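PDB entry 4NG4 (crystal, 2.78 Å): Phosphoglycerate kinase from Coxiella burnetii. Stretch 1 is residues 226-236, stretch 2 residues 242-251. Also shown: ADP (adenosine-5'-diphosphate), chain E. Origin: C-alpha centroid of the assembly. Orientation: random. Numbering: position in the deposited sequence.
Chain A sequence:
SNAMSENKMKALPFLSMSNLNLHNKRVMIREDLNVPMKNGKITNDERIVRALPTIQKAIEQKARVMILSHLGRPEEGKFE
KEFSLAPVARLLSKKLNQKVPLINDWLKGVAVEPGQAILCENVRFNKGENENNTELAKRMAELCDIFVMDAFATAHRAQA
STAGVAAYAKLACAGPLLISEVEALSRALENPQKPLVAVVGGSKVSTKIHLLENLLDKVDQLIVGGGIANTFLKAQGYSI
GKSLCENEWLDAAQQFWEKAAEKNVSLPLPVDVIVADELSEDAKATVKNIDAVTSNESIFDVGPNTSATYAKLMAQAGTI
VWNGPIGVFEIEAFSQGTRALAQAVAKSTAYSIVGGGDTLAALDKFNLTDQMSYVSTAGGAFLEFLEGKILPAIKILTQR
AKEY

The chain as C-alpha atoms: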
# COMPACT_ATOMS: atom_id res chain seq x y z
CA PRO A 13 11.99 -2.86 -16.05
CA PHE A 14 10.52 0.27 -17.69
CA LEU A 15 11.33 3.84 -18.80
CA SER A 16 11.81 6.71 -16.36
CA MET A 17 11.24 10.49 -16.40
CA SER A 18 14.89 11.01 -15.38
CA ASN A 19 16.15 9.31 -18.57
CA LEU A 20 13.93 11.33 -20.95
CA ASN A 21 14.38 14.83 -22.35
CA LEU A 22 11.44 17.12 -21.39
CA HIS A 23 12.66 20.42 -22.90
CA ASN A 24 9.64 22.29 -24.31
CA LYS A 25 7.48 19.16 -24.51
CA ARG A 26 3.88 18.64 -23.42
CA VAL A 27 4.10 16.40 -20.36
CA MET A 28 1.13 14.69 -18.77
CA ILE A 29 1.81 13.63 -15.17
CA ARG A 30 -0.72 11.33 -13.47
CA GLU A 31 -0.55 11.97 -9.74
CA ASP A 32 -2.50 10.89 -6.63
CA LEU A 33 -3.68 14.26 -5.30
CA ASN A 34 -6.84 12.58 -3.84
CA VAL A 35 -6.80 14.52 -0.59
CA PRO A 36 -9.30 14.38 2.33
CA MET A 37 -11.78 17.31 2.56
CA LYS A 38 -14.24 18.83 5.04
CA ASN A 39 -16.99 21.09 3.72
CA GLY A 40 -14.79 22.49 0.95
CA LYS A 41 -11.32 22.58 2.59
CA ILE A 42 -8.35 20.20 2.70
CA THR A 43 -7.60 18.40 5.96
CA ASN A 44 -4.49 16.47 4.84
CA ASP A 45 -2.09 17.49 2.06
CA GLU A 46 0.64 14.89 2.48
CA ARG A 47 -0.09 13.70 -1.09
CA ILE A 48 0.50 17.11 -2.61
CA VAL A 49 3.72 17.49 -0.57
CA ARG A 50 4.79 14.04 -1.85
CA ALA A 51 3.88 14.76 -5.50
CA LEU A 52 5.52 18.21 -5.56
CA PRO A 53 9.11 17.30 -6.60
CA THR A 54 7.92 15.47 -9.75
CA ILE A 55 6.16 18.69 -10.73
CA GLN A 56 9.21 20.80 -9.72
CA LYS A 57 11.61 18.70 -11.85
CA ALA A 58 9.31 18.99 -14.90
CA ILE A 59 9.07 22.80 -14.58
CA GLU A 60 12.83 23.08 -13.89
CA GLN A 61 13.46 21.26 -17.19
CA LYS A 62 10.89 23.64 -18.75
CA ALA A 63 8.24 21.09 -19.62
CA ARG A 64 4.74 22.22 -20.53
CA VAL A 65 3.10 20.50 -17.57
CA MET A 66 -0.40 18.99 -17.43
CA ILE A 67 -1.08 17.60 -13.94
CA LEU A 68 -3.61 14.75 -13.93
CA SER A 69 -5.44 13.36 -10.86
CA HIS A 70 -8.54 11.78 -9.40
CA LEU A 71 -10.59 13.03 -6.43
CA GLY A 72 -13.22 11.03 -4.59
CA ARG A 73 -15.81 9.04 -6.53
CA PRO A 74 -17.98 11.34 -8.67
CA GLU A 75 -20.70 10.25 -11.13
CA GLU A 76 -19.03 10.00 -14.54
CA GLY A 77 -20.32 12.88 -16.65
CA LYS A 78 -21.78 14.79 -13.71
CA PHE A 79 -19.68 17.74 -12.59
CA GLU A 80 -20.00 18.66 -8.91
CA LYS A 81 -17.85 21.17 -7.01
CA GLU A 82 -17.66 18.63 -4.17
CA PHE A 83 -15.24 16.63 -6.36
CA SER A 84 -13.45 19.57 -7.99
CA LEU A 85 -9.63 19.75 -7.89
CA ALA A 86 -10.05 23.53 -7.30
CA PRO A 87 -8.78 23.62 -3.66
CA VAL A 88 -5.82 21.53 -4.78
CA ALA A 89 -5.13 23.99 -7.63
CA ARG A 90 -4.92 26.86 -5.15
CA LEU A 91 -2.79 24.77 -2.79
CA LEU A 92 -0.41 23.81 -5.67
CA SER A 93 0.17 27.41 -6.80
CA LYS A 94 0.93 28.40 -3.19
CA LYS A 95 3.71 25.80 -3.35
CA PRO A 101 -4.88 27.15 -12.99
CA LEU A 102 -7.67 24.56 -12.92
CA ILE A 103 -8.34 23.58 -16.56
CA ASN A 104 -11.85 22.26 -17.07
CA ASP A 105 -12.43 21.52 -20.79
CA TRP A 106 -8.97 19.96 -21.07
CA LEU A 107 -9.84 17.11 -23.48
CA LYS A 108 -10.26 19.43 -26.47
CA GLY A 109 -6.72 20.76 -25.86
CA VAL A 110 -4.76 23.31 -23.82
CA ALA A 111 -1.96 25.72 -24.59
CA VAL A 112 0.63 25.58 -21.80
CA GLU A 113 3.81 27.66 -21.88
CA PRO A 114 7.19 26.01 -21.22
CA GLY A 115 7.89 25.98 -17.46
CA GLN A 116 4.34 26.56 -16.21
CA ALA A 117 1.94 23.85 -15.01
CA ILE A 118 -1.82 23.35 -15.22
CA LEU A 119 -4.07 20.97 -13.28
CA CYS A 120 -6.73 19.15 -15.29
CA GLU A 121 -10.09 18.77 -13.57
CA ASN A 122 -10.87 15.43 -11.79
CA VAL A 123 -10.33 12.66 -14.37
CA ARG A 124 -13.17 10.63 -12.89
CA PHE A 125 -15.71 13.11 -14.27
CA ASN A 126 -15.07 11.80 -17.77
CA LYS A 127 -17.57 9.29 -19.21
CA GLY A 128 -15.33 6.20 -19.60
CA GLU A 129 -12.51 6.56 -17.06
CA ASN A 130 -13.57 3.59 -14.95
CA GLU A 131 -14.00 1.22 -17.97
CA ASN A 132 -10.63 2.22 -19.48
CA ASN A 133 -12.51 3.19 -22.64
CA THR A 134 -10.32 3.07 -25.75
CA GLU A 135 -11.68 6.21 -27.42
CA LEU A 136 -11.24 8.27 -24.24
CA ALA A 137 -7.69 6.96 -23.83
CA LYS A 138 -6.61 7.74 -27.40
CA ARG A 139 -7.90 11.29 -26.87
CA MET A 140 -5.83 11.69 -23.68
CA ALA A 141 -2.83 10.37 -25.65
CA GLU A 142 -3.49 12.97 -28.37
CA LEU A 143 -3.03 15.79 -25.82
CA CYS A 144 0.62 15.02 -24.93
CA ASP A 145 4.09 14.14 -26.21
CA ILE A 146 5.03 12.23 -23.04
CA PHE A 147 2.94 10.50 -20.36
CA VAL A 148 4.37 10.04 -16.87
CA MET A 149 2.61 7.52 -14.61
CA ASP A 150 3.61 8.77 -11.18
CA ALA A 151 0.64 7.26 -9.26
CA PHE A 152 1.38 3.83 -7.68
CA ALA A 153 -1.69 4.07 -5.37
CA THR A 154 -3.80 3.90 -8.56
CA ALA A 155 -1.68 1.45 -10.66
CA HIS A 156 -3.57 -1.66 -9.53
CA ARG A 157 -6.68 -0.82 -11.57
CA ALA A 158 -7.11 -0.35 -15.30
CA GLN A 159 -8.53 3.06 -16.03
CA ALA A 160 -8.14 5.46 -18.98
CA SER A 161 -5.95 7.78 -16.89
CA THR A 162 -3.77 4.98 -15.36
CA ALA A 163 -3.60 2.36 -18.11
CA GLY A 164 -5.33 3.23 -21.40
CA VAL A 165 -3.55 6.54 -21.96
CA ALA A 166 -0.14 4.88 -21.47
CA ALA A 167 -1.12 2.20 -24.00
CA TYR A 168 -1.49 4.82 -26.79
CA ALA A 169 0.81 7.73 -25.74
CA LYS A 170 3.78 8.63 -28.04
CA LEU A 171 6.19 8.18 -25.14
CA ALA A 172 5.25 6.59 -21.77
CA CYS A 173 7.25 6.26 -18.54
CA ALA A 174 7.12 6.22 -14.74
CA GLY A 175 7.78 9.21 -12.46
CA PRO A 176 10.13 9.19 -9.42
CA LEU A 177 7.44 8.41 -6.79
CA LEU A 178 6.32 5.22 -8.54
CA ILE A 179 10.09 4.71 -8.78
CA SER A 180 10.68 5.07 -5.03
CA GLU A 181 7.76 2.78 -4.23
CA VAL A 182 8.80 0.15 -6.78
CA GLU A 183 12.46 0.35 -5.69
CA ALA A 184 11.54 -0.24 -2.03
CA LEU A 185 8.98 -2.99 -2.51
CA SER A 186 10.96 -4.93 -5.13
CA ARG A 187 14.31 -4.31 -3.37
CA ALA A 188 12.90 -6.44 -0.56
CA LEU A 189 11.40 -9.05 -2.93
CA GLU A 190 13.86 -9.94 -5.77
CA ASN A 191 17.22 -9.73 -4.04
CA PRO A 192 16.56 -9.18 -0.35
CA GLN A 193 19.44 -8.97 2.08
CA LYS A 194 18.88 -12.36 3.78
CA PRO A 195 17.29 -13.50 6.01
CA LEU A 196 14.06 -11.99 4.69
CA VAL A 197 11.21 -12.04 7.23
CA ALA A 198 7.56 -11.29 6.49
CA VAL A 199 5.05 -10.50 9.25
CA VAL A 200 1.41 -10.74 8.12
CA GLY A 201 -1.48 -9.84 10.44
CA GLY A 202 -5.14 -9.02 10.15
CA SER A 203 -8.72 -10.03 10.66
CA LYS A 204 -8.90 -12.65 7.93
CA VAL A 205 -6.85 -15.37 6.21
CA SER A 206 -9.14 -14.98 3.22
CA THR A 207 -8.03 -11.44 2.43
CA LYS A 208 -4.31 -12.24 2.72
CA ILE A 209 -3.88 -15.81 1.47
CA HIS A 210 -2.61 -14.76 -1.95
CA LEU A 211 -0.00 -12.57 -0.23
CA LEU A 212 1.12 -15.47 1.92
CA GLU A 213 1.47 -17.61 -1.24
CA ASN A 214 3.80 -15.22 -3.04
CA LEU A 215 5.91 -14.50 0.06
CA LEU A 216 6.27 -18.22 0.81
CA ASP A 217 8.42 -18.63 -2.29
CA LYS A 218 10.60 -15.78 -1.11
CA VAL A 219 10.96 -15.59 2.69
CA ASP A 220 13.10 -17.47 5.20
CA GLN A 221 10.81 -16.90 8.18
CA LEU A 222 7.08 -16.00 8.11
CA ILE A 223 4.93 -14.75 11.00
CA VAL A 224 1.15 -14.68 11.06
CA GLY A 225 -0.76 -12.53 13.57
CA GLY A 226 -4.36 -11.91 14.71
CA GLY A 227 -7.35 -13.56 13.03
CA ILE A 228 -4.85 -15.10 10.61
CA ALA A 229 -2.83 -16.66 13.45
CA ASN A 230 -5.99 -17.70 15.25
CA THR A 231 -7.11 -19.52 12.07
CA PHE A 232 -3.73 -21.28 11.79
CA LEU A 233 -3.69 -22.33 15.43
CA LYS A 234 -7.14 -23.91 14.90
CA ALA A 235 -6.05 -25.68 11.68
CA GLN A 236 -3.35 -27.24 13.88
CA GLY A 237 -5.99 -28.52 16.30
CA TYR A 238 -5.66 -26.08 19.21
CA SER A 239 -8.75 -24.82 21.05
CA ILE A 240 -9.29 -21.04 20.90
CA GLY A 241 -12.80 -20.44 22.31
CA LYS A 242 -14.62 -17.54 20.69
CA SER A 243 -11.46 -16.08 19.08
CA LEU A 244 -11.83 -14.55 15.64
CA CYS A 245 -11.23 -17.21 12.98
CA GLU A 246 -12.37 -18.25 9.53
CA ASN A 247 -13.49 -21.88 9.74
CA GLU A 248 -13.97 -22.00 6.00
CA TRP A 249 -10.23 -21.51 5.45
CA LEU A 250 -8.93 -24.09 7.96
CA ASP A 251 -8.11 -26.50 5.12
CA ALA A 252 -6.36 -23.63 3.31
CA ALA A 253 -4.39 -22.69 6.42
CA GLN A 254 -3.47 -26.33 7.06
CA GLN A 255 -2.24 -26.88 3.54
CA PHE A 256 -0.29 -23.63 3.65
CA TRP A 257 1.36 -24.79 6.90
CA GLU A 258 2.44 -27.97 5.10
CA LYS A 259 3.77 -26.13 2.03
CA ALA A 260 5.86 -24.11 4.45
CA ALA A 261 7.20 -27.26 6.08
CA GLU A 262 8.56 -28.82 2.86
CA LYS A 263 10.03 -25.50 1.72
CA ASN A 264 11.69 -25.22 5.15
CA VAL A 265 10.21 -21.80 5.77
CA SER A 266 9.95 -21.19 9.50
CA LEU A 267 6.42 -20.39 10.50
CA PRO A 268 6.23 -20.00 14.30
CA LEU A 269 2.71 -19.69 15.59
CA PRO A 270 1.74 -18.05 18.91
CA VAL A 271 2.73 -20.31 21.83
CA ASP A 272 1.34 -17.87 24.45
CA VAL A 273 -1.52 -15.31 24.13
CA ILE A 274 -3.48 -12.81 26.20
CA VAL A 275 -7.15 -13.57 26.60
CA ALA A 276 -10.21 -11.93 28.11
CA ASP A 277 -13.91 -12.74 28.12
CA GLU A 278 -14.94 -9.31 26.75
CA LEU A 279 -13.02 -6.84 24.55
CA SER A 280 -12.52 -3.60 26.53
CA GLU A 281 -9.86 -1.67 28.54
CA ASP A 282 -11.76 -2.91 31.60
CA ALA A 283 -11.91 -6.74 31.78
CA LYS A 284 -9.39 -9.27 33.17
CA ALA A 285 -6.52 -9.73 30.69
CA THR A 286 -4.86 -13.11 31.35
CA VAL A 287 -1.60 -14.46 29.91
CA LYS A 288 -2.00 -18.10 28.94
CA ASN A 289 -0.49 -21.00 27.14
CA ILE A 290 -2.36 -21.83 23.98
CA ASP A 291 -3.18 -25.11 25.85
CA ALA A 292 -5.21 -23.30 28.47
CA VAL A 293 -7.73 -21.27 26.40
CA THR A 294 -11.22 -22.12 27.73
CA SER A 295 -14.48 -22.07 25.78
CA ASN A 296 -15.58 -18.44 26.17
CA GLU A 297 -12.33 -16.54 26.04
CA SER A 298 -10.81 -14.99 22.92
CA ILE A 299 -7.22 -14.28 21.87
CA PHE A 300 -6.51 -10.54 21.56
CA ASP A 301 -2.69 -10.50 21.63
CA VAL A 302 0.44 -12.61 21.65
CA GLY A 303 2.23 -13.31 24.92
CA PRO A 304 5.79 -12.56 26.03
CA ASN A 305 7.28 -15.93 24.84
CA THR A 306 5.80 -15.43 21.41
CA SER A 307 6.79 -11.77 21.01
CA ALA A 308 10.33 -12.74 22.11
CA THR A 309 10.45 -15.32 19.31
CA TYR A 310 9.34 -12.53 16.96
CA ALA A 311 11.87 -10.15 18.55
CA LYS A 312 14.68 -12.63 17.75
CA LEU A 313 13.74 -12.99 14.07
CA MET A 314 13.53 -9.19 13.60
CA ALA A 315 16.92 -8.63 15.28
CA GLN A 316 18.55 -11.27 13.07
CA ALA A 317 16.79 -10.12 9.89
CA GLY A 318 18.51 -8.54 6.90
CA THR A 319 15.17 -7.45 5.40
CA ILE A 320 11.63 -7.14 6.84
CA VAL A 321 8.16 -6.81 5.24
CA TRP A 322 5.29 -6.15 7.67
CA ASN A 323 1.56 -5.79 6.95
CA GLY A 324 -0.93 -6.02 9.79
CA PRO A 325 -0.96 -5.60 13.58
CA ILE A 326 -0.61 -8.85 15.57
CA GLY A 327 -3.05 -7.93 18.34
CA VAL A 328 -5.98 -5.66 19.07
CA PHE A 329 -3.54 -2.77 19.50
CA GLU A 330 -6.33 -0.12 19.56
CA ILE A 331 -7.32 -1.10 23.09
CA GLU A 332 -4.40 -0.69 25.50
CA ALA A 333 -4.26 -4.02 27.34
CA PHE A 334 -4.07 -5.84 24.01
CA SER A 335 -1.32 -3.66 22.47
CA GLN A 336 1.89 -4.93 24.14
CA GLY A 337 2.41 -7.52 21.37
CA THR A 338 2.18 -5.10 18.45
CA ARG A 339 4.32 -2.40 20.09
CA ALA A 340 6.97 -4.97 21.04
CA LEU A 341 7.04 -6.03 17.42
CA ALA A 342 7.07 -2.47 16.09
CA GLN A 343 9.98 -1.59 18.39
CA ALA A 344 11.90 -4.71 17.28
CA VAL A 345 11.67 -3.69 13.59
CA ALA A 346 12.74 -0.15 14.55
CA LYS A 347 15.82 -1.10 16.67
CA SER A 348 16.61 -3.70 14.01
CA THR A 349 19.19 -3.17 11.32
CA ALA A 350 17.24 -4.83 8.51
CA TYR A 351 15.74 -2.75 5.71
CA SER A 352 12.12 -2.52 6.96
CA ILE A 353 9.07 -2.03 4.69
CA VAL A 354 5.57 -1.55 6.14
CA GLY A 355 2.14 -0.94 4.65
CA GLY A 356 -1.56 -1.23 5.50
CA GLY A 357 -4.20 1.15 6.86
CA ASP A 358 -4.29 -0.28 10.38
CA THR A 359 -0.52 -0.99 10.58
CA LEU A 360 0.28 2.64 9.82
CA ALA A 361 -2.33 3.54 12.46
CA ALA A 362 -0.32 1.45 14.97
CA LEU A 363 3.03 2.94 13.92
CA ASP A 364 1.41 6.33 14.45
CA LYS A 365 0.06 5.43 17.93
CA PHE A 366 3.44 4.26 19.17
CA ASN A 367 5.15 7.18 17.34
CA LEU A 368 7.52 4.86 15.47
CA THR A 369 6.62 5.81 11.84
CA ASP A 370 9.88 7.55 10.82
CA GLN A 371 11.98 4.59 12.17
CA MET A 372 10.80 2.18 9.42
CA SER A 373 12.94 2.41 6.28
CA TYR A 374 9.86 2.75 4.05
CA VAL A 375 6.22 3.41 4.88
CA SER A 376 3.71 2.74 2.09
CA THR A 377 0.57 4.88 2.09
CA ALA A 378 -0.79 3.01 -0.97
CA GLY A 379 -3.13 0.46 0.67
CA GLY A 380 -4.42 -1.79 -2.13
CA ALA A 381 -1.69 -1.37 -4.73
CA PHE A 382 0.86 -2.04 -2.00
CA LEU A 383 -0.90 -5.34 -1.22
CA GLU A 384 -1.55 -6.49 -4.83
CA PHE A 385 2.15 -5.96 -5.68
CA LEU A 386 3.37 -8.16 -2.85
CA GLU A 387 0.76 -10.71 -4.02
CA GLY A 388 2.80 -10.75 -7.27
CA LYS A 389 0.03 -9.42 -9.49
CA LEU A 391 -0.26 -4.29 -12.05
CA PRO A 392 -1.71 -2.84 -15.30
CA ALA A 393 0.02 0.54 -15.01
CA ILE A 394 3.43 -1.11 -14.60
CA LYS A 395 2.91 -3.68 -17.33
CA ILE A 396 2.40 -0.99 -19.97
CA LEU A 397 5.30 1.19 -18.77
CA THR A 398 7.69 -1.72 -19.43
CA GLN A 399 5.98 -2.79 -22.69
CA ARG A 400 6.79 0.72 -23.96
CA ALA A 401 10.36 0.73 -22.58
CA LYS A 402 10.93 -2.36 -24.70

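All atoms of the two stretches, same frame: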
# COMPACT_ATOMS: atom_id res chain seq x y z
N GLY A 226 -2.92 -12.17 14.61
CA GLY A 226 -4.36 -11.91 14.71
C GLY A 226 -5.26 -13.04 14.22
O GLY A 226 -4.92 -14.23 14.33
N GLY A 227 -6.41 -12.64 13.67
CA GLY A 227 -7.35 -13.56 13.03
C GLY A 227 -6.61 -14.63 12.26
O GLY A 227 -6.85 -15.83 12.47
N ILE A 228 -5.70 -14.19 11.38
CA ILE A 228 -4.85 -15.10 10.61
C ILE A 228 -4.23 -16.16 11.53
O ILE A 228 -4.43 -17.35 11.33
CB ILE A 228 -3.71 -14.34 9.82
CG1 ILE A 228 -4.31 -13.40 8.76
CG2 ILE A 228 -2.76 -15.30 9.13
CD1 ILE A 228 -3.31 -12.43 8.17
N ALA A 229 -3.50 -15.72 12.55
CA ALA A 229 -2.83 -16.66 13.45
C ALA A 229 -3.85 -17.54 14.15
O ALA A 229 -3.65 -18.74 14.28
CB ALA A 229 -1.95 -15.92 14.46
N ASN A 230 -4.93 -16.93 14.60
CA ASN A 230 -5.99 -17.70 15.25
C ASN A 230 -6.56 -18.81 14.32
O ASN A 230 -6.84 -19.91 14.76
CB ASN A 230 -7.13 -16.78 15.75
CG ASN A 230 -6.66 -15.75 16.79
OD1 ASN A 230 -7.26 -14.67 16.94
ND2 ASN A 230 -5.60 -16.07 17.51
N THR A 231 -6.70 -18.50 13.04
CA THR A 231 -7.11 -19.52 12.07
C THR A 231 -6.07 -20.64 11.97
O THR A 231 -6.43 -21.81 11.93
CB THR A 231 -7.36 -18.94 10.63
OG1 THR A 231 -8.33 -17.88 10.68
CG2 THR A 231 -7.87 -20.01 9.70
N PHE A 232 -4.79 -20.28 11.94
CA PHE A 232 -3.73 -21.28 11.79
C PHE A 232 -3.63 -22.20 13.00
O PHE A 232 -3.52 -23.43 12.87
CB PHE A 232 -2.38 -20.61 11.51
CG PHE A 232 -2.14 -20.30 10.05
CD1 PHE A 232 -1.57 -21.24 9.23
CD2 PHE A 232 -2.48 -19.08 9.54
CE1 PHE A 232 -1.33 -20.97 7.90
CE2 PHE A 232 -2.26 -18.79 8.22
CZ PHE A 232 -1.68 -19.75 7.39
N LEU A 233 -3.66 -21.60 14.19
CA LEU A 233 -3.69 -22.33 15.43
C LEU A 233 -4.85 -23.35 15.51
O LEU A 233 -4.74 -24.40 16.14
CB LEU A 233 -3.79 -21.34 16.60
CG LEU A 233 -2.62 -20.41 16.98
CD1 LEU A 233 -2.98 -19.56 18.20
CD2 LEU A 233 -1.36 -21.21 17.29
N LYS A 234 -5.97 -23.03 14.87
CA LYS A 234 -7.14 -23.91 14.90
C LYS A 234 -7.04 -25.00 13.82
O LYS A 234 -7.51 -26.14 14.03
CB LYS A 234 -8.41 -23.07 14.74
CG LYS A 234 -9.72 -23.85 14.75
CD LYS A 234 -10.80 -22.99 15.32
CE LYS A 234 -12.17 -23.40 14.90
NZ LYS A 234 -13.10 -22.34 15.47
N ALA A 235 -6.42 -24.67 12.69
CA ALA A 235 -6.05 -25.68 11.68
C ALA A 235 -5.12 -26.72 12.26
O ALA A 235 -5.18 -27.86 11.87
CB ALA A 235 -5.41 -25.03 10.47
N GLN A 236 -4.26 -26.31 13.19
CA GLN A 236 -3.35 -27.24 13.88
C GLN A 236 -4.01 -28.07 14.98
O GLN A 236 -3.41 -29.00 15.49
CB GLN A 236 -2.16 -26.48 14.48
CG GLN A 236 -1.17 -25.99 13.42
CD GLN A 236 0.25 -25.95 13.94
OE1 GLN A 236 0.50 -25.76 15.14
NE2 GLN A 236 1.18 -26.16 13.04
N LYS A 242 -13.88 -18.40 21.58
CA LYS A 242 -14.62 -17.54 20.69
C LYS A 242 -13.70 -16.61 19.89
O LYS A 242 -14.17 -15.68 19.26
CB LYS A 242 -15.65 -16.75 21.50
CG LYS A 242 -16.73 -17.67 22.16
CD LYS A 242 -17.66 -16.95 23.16
CE LYS A 242 -18.62 -17.98 23.81
NZ LYS A 242 -19.46 -17.47 24.92
N SER A 243 -12.40 -16.89 19.88
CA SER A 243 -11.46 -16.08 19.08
C SER A 243 -11.90 -15.95 17.64
O SER A 243 -12.48 -16.87 17.09
CB SER A 243 -10.03 -16.68 19.08
OG SER A 243 -9.55 -16.86 20.40
N LEU A 244 -11.58 -14.80 17.04
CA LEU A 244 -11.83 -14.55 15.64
C LEU A 244 -11.06 -15.56 14.79
O LEU A 244 -9.86 -15.78 14.99
CB LEU A 244 -11.39 -13.14 15.27
CG LEU A 244 -12.09 -12.57 14.02
CD1 LEU A 244 -13.59 -12.33 14.29
CD2 LEU A 244 -11.39 -11.30 13.52
N CYS A 245 -11.78 -16.22 13.88
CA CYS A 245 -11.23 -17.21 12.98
C CYS A 245 -12.15 -17.42 11.80
O CYS A 245 -13.34 -17.13 11.86
CB CYS A 245 -11.03 -18.56 13.69
SG CYS A 245 -12.57 -19.50 14.00
N GLU A 246 -11.59 -17.93 10.71
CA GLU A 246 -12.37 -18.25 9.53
C GLU A 246 -12.33 -19.74 9.36
O GLU A 246 -11.36 -20.27 8.80
CB GLU A 246 -11.83 -17.52 8.30
CG GLU A 246 -12.19 -16.05 8.26
CD GLU A 246 -11.78 -15.36 6.98
OE1 GLU A 246 -10.57 -15.38 6.65
OE2 GLU A 246 -12.67 -14.75 6.32
N ASN A 247 -13.36 -20.42 9.86
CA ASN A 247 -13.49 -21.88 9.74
C ASN A 247 -13.40 -22.36 8.31
O ASN A 247 -12.88 -23.44 8.04
CB ASN A 247 -14.83 -22.36 10.30
CG ASN A 247 -14.83 -22.56 11.82
OD1 ASN A 247 -14.09 -21.91 12.55
ND2 ASN A 247 -15.67 -23.46 12.29
N GLU A 248 -13.91 -21.56 7.38
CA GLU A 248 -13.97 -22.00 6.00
C GLU A 248 -12.62 -22.05 5.31
O GLU A 248 -12.52 -22.57 4.19
CB GLU A 248 -14.99 -21.18 5.21
CG GLU A 248 -16.37 -21.87 5.18
CD GLU A 248 -17.50 -20.93 4.91
OE1 GLU A 248 -17.24 -19.78 4.52
OE2 GLU A 248 -18.66 -21.34 5.07
N TRP A 249 -11.59 -21.56 5.99
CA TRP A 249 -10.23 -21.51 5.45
C TRP A 249 -9.26 -22.35 6.28
O TRP A 249 -8.04 -22.24 6.11
CB TRP A 249 -9.76 -20.05 5.38
CG TRP A 249 -10.49 -19.26 4.34
CD1 TRP A 249 -11.72 -18.68 4.45
CD2 TRP A 249 -10.03 -18.98 3.02
NE1 TRP A 249 -12.06 -18.06 3.27
CE2 TRP A 249 -11.04 -18.23 2.38
CE3 TRP A 249 -8.87 -19.29 2.31
CZ2 TRP A 249 -10.91 -17.78 1.08
CZ3 TRP A 249 -8.75 -18.85 1.03
CH2 TRP A 249 -9.76 -18.10 0.42
N LEU A 250 -9.78 -23.21 7.15
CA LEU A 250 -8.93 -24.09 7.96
C LEU A 250 -8.14 -25.06 7.07
O LEU A 250 -6.96 -25.28 7.29
CB LEU A 250 -9.75 -24.86 8.98
CG LEU A 250 -10.53 -23.98 9.97
CD1 LEU A 250 -11.50 -24.83 10.83
CD2 LEU A 250 -9.59 -23.11 10.81
N ASP A 251 -8.80 -25.65 6.08
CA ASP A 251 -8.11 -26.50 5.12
C ASP A 251 -7.03 -25.73 4.36
O ASP A 251 -5.95 -26.27 4.08
CB ASP A 251 -9.09 -27.11 4.11
CG ASP A 251 -10.03 -28.12 4.73
OD1 ASP A 251 -9.82 -28.48 5.91
OD2 ASP A 251 -10.96 -28.55 4.04
PB ADP E . -3.77 -3.67 7.88
O1B ADP E . -2.78 -2.99 8.78
O2B ADP E . -4.96 -2.80 7.52
O3B ADP E . -3.15 -4.40 6.71
PA ADP E . -5.60 -5.81 8.43
O1A ADP E . -6.55 -5.06 7.53
O2A ADP E . -5.07 -7.13 7.94
O3A ADP E . -4.34 -4.87 8.81
O5' ADP E . -6.39 -6.04 9.83
C5' ADP E . -5.98 -5.43 11.06
C4' ADP E . -7.19 -5.17 11.96
O4' ADP E . -7.66 -6.42 12.48
C3' ADP E . -6.84 -4.27 13.14
O3' ADP E . -7.64 -3.08 13.13
C2' ADP E . -7.06 -5.12 14.38
O2' ADP E . -7.77 -4.44 15.42
C1' ADP E . -7.83 -6.35 13.90
N9 ADP E . -7.37 -7.60 14.60
C8 ADP E . -6.12 -8.12 14.57
N7 ADP E . -6.06 -9.25 15.33
C5 ADP E . -7.29 -9.47 15.85
C6 ADP E . -7.92 -10.48 16.73
N6 ADP E . -7.23 -11.53 17.23
N1 ADP E . -9.24 -10.32 17.01
C2 ADP E . -9.99 -9.29 16.54
N3 ADP E . -9.47 -8.34 15.74
C4 ADP E . -8.15 -8.37 15.36

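The helix that begins at Gly-227 is flanked by the second stretch, whose loop runs alongside it in the same sense: Gly-227 lies nearest Leu-244, Thr-231 nearest Cys-245, and Ala-235 nearest Leu-250, where a new helix has started. The steps of four residues mark one stripe of the first helix. Ile-228, Ala-229 and Phe-232 take no part. The contact is modest, 472 Å² in total; Leu-250, Thr-231 and Lys-234 each cover more than any other residue and together make up nearly half of it.

Thr-231 is the polar pivot. Its OG1 donates to Gly-227 O (3.1 Å), one turn back, which leaves Thr-231 OG1 free to accept from Glu-246 N at 3.3 Å with a nearly straight N-H...O angle of 165°. One hydroxyl thus ties the helix to itself and pins the passing loop. The methyl, Thr-231 CG2, lies 3.6 Å from Glu-246 O and 3.7 Å from Leu-250 CD2.

Leu-250 supplies the greasy end. Its CA-to-CB bond points sideways, but the m,t rotamer brings the tip back to the helix, where CD2 also lies 3.6 Å from Thr-231 O and 4.0 Å from Lys-234 CG. Ala-235 CB meets backbone here, 3.5 Å from Leu-250 O.

Lys-234, partly exposed, reaches across in a largely extended chain. Lys-234 NZ donates a hydrogen bond to Asn-247 OD1 (3.1 Å); Cys-245 SG is a close neighbour of Lys-234 NZ at 3.2 Å.

At the other end the contact merges with the nucleotide site. Asn-230 CB presses on Leu-244 O at 3.0 Å, while its OD1 lies 3.2 Å from ADP N6; Leu-244 CD2 approaches ADP C2 at 3.9 Å. Gly-226 has positive phi, and a CB there would clash with ADP N7.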